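Local coordinates for fatty-acid-binding protein 1 (Arabidopsis thaliana, PDB 4DOO) that binds fatty acids in the chloroplast, preferring saturated ones, through a chalcone-isomerase-like fold, and may take part in alpha-linolenic acid metabolism, at residues 148-151 with 152-156; 188-191 with 192-196. All coordinates share one frame; numbering follows the deposited sequence.

Contact 1 is the turn end of the hairpin formed by strands 145-151 and 155-160; contact 2 is the first part of the last helix, 189-202. Contact 1 closes well before contact 2 opens along the chain, and they lie on opposite sides of its centre without touching, with centres about 21 Å apart and nearest atoms about 9 Å apart. Contact 1 reaches the lauric acid pocket directly through L148, which touches a bound ligand, while the side chain of L156 stays about 8 Å from one. Contact 2 is more remote: the side chain of D188 lies about 7 Å from that of the dodecanoate-binding R30 and about 11 Å from a lauric acid.

Contact 1 of 2, residues 148-151 with 152-156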
loop_
_atom_site.group_PDB
_atom_site.type_symbol
_atom_site.label_atom_id
_atom_site.label_comp_id
_atom_site.label_asym_id
_atom_site.label_seq_id
_atom_site.Cartn_x
_atom_site.Cartn_y
_atom_site.Cartn_z
ATOM N N LEU A 148 -0.923 -6.855 -2.268
ATOM C CA LEU A 148 0.147 -6.870 -1.281
ATOM C C LEU A 148 -0.561 -6.811 0.062
ATOM O O LEU A 148 -1.305 -5.868 0.337
ATOM C CB LEU A 148 1.052 -5.641 -1.427
ATOM C CG LEU A 148 1.634 -5.308 -2.803
ATOM C CD1 LEU A 148 2.379 -3.976 -2.724
ATOM C CD2 LEU A 148 2.560 -6.418 -3.260
ATOM N N THR A 149 -0.355 -7.813 0.905
ATOM C CA THR A 149 -1.026 -7.790 2.194
ATOM C C THR A 149 -0.101 -7.888 3.395
ATOM O O THR A 149 0.916 -8.582 3.370
ATOM C CB THR A 149 -2.077 -8.914 2.302
ATOM O OG1 THR A 149 -1.430 -10.188 2.247
ATOM C CG2 THR A 149 -3.083 -8.809 1.165
ATOM N N LYS A 150 -0.469 -7.157 4.439
ATOM C CA LYS A 150 0.257 -7.159 5.695
ATOM C C LYS A 150 -0.555 -8.104 6.576
ATOM O O LYS A 150 -1.626 -7.748 7.069
ATOM C CB LYS A 150 0.284 -5.751 6.300
ATOM C CG LYS A 150 1.009 -5.651 7.636
ATOM C CD LYS A 150 1.012 -4.223 8.156
ATOM C CE LYS A 150 1.643 -4.133 9.536
ATOM N NZ LYS A 150 1.662 -2.732 10.040
ATOM N N ASP A 151 -0.054 -9.322 6.735
ATOM C CA ASP A 151 -0.720 -10.330 7.548
ATOM C C ASP A 151 -0.219 -10.200 8.984
ATOM O O ASP A 151 0.785 -9.529 9.234
ATOM C CB ASP A 151 -0.401 -11.725 7.002
ATOM C CG ASP A 151 -0.926 -11.937 5.589
ATOM O OD1 ASP A 151 -0.507 -12.919 4.938
ATOM O OD2 ASP A 151 -1.761 -11.125 5.130
ATOM N N PRO A 152 -0.909 -10.832 9.947
ATOM C CA PRO A 152 -0.482 -10.750 11.349
ATOM C C PRO A 152 1.003 -11.060 11.535
ATOM O O PRO A 152 1.579 -11.866 10.799
ATOM C CB PRO A 152 -1.386 -11.768 12.041
ATOM C CG PRO A 152 -2.652 -11.661 11.256
ATOM C CD PRO A 152 -2.150 -11.619 9.823
ATOM N N GLY A 153 1.616 -10.415 12.523
ATOM C CA GLY A 153 3.029 -10.631 12.781
ATOM C C GLY A 153 3.884 -10.002 11.697
ATOM O O GLY A 153 4.956 -10.504 11.363
ATOM N N HIS A 154 3.398 -8.899 11.140
ATOM C CA HIS A 154 4.111 -8.192 10.085
ATOM C C HIS A 154 4.707 -9.121 9.023
ATOM O O HIS A 154 5.911 -9.099 8.750
ATOM C CB HIS A 154 5.201 -7.306 10.697
ATOM C CG HIS A 154 4.662 -6.219 11.575
ATOM N ND1 HIS A 154 4.120 -6.465 12.818
ATOM C CD2 HIS A 154 4.532 -4.887 11.366
ATOM C CE1 HIS A 154 3.679 -5.332 13.336
ATOM N NE2 HIS A 154 3.915 -4.360 12.476
ATOM N N VAL A 155 3.845 -9.944 8.434
ATOM C CA VAL A 155 4.249 -10.858 7.379
ATOM C C VAL A 155 3.705 -10.284 6.076
ATOM O O VAL A 155 2.502 -10.047 5.956
ATOM C CB VAL A 155 3.653 -12.268 7.583
ATOM C CG1 VAL A 155 3.917 -13.134 6.349
ATOM C CG2 VAL A 155 4.259 -12.911 8.823
ATOM N N LEU A 156 4.588 -10.049 5.110
ATOM C CA LEU A 156 4.171 -9.499 3.823
ATOM C C LEU A 156 3.848 -10.612 2.836
ATOM O O LEU A 156 4.717 -11.404 2.486
ATOM C CB LEU A 156 5.274 -8.625 3.228
ATOM C CG LEU A 156 4.912 -8.070 1.847
ATOM C CD1 LEU A 156 4.077 -6.815 2.017
ATOM C CD2 LEU A 156 6.173 -7.770 1.061
#
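D151 and V155 form the last hydrogen-bonded pair of this antiparallel hairpin. D151 N donates to V155 O at 2.8 Å, almost straight and in the carbonyl plane, and V155 N returns a longer bond of 3.2 Å to D151 O, which it meets from above the carbonyl plane. H154 and V155 stand against the single D151, which makes a G1 beta bulge, and the strands are joined through P152, G153 and H154.

The tight part lies one step back, at the non-hydrogen-bonded pair K150 and L156. Here the backbones come close enough for L156 CA to make a CH···O contact of 3.4 Å with T149 O, and L156 CD1 rests 3.9 Å from the same oxygen. K150 carries CG anti to its own nitrogen (chi1 179°) and stays extended to the end, which brings its shaft alongside H154: CE is 3.5 Å from CD2 of the H154 ring, approaching obliquely. The ammonium stays beside the imidazole, with NZ 3.7 Å from H154 NE2, and bonds with A83 O, and the ring stacks on H171.

The face bearing D151 and V155 is partly exposed. D151 CB and V155 CB are 4.1 Å apart, and V155 also packs on S167 and K169. The D151 carboxylate turns back toward T149, with OD2 3.0 Å from T149 OG1, while OD1 bonds with S157 OG on the partner strand. The solvent side is the turn, where P152 and G153 are exposed, although G153 O is held by K169 NZ.

Strand 145-151 pairs on its other edge with 87-93, where L148 and K150 make backbone hydrogen bonds with I89 and M87. Strand 155-160 is flanked by 163-169, while helix 171-182 covers the face bearing L148, K150 and L156.

Contact 2 of 2, residues 188-191 with 192-196; sequences DKNA and REDFL
D188 holds the first turn of the helix through two oxygens: its backbone O accepts from R192 N at 3.1 Å, and its carboxylate OD2 accepts from A191 N at 3.0 Å, met from above the carboxylate plane. The other carboxylate oxygen, OD1, bonds with L29 N, which anchors this cap to strand 22-33.

One turn on, R192 grips E193 side-on, NE and NH2 both donating to OE2 at 3.1 Å in a salt bridge. The bend of the arginine at chi3 (66°) swings the guanidinium round to this neighbour. NH1 goes to G183 O, and E193 OE1 forms a salt bridge with R71 NH2, so both charged groups have second partners. K189 runs beside R192, pointing the same way, and although both are positive they share a water, 2.8 Å from K189 NZ and at the edge of the guanidinium plane.

The remaining contacts are lighter. N190 ND2 and D194 OD1 are 3.8 Å apart across the exposed side, their amide and carboxylate planes turned 74° to each other. On the buried side A191 and F195 pack on F45 and V47 of strand 39-50, and F195 and L196 both also meet L80 of helix 76-82.

Successive bonds such as E193 N to K189 O (2.9 Å) are those of a regular alpha-helix, here beginning at an aspartate N-cap.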
loop_
_atom_site.group_PDB
_atom_site.type_symbol
_atom_site.label_atom_id
_atom_site.label_comp_id
_atom_site.label_asym_id
_atom_site.label_seq_id
_atom_site.Cartn_x
_atom_site.Cartn_y
_atom_site.Cartn_z
ATOM N N ASP A 188 0.691 9.180 -4.109
ATOM C CA ASP A 188 -0.491 9.994 -4.336
ATOM C C ASP A 188 -0.935 10.635 -3.021
ATOM O O ASP A 188 -1.543 9.984 -2.170
ATOM C CB ASP A 188 -1.592 9.090 -4.908
ATOM C CG ASP A 188 -2.808 9.854 -5.379
ATOM O OD1 ASP A 188 -3.382 9.451 -6.415
ATOM O OD2 ASP A 188 -3.203 10.840 -4.720
ATOM N N LYS A 189 -0.632 11.918 -2.858
ATOM C CA LYS A 189 -0.994 12.611 -1.629
ATOM C C LYS A 189 -2.491 12.611 -1.354
ATOM O O LYS A 189 -2.911 12.437 -0.211
ATOM C CB LYS A 189 -0.450 14.041 -1.649
ATOM C CG LYS A 189 1.064 14.088 -1.713
ATOM C CD LYS A 189 1.638 15.171 -0.810
ATOM C CE LYS A 189 3.157 15.127 -0.815
ATOM N NZ LYS A 189 3.755 16.075 0.164
ATOM N N ASN A 190 -3.301 12.792 -2.393
ATOM C CA ASN A 190 -4.747 12.799 -2.213
ATOM C C ASN A 190 -5.213 11.470 -1.616
ATOM O O ASN A 190 -6.083 11.440 -0.742
ATOM C CB ASN A 190 -5.453 13.048 -3.553
ATOM C CG ASN A 190 -6.968 13.066 -3.423
ATOM O OD1 ASN A 190 -7.538 13.928 -2.750
ATOM N ND2 ASN A 190 -7.629 12.111 -4.066
ATOM N N ALA A 191 -4.624 10.371 -2.084
ATOM C CA ALA A 191 -4.984 9.050 -1.590
ATOM C C ALA A 191 -4.596 8.901 -0.126
ATOM O O ALA A 191 -5.315 8.278 0.649
ATOM C CB ALA A 191 -4.302 7.962 -2.425
ATOM N N ARG A 192 -3.454 9.465 0.251
ATOM C CA ARG A 192 -3.003 9.372 1.634
ATOM C C ARG A 192 -3.928 10.157 2.553
ATOM O O ARG A 192 -4.270 9.696 3.641
ATOM C CB ARG A 192 -1.579 9.909 1.789
ATOM C CG ARG A 192 -1.073 9.815 3.226
ATOM C CD ARG A 192 0.188 10.625 3.433
ATOM N NE ARG A 192 -0.049 12.059 3.293
ATOM C CZ ARG A 192 0.921 12.964 3.252
ATOM N NH1 ARG A 192 2.187 12.575 3.338
ATOM N NH2 ARG A 192 0.628 14.253 3.130
ATOM N N GLU A 193 -4.326 11.349 2.116
ATOM C CA GLU A 193 -5.205 12.182 2.920
ATOM C C GLU A 193 -6.549 11.498 3.145
ATOM O O GLU A 193 -7.086 11.524 4.254
ATOM C CB GLU A 193 -5.390 13.548 2.256
ATOM C CG GLU A 193 -4.085 14.337 2.163
ATOM C CD GLU A 193 -3.452 14.577 3.529
ATOM O OE1 GLU A 193 -4.027 15.354 4.326
ATOM O OE2 GLU A 193 -2.389 13.982 3.814
ATOM N N ASP A 194 -7.086 10.884 2.096
ATOM C CA ASP A 194 -8.353 10.175 2.210
ATOM C C ASP A 194 -8.182 8.995 3.156
ATOM O O ASP A 194 -9.059 8.709 3.962
ATOM C CB ASP A 194 -8.822 9.666 0.842
ATOM C CG ASP A 194 -9.334 10.780 -0.052
ATOM O OD1 ASP A 194 -9.591 10.519 -1.250
ATOM O OD2 ASP A 194 -9.485 11.917 0.450
ATOM N N PHE A 195 -7.048 8.309 3.055
ATOM C CA PHE A 195 -6.800 7.158 3.912
ATOM C C PHE A 195 -6.794 7.556 5.383
ATOM O O PHE A 195 -7.436 6.906 6.206
ATOM C CB PHE A 195 -5.466 6.486 3.543
ATOM C CG PHE A 195 -5.015 5.442 4.532
ATOM C CD1 PHE A 195 -4.268 5.800 5.651
ATOM C CD2 PHE A 195 -5.356 4.105 4.359
ATOM C CE1 PHE A 195 -3.866 4.840 6.584
ATOM C CE2 PHE A 195 -4.958 3.139 5.287
ATOM C CZ PHE A 195 -4.212 3.510 6.397
ATOM N N LEU A 196 -6.067 8.621 5.704
ATOM C CA LEU A 196 -5.966 9.095 7.078
ATOM C C LEU A 196 -7.304 9.636 7.582
ATOM O O LEU A 196 -7.673 9.417 8.739
ATOM C CB LEU A 196 -4.879 10.166 7.179
ATOM C CG LEU A 196 -3.462 9.662 6.872
ATOM C CD1 LEU A 196 -2.473 10.838 6.879
ATOM C CD2 LEU A 196 -3.063 8.620 7.908
HETATM O O HOH W 1 3.322 15.977 2.892
#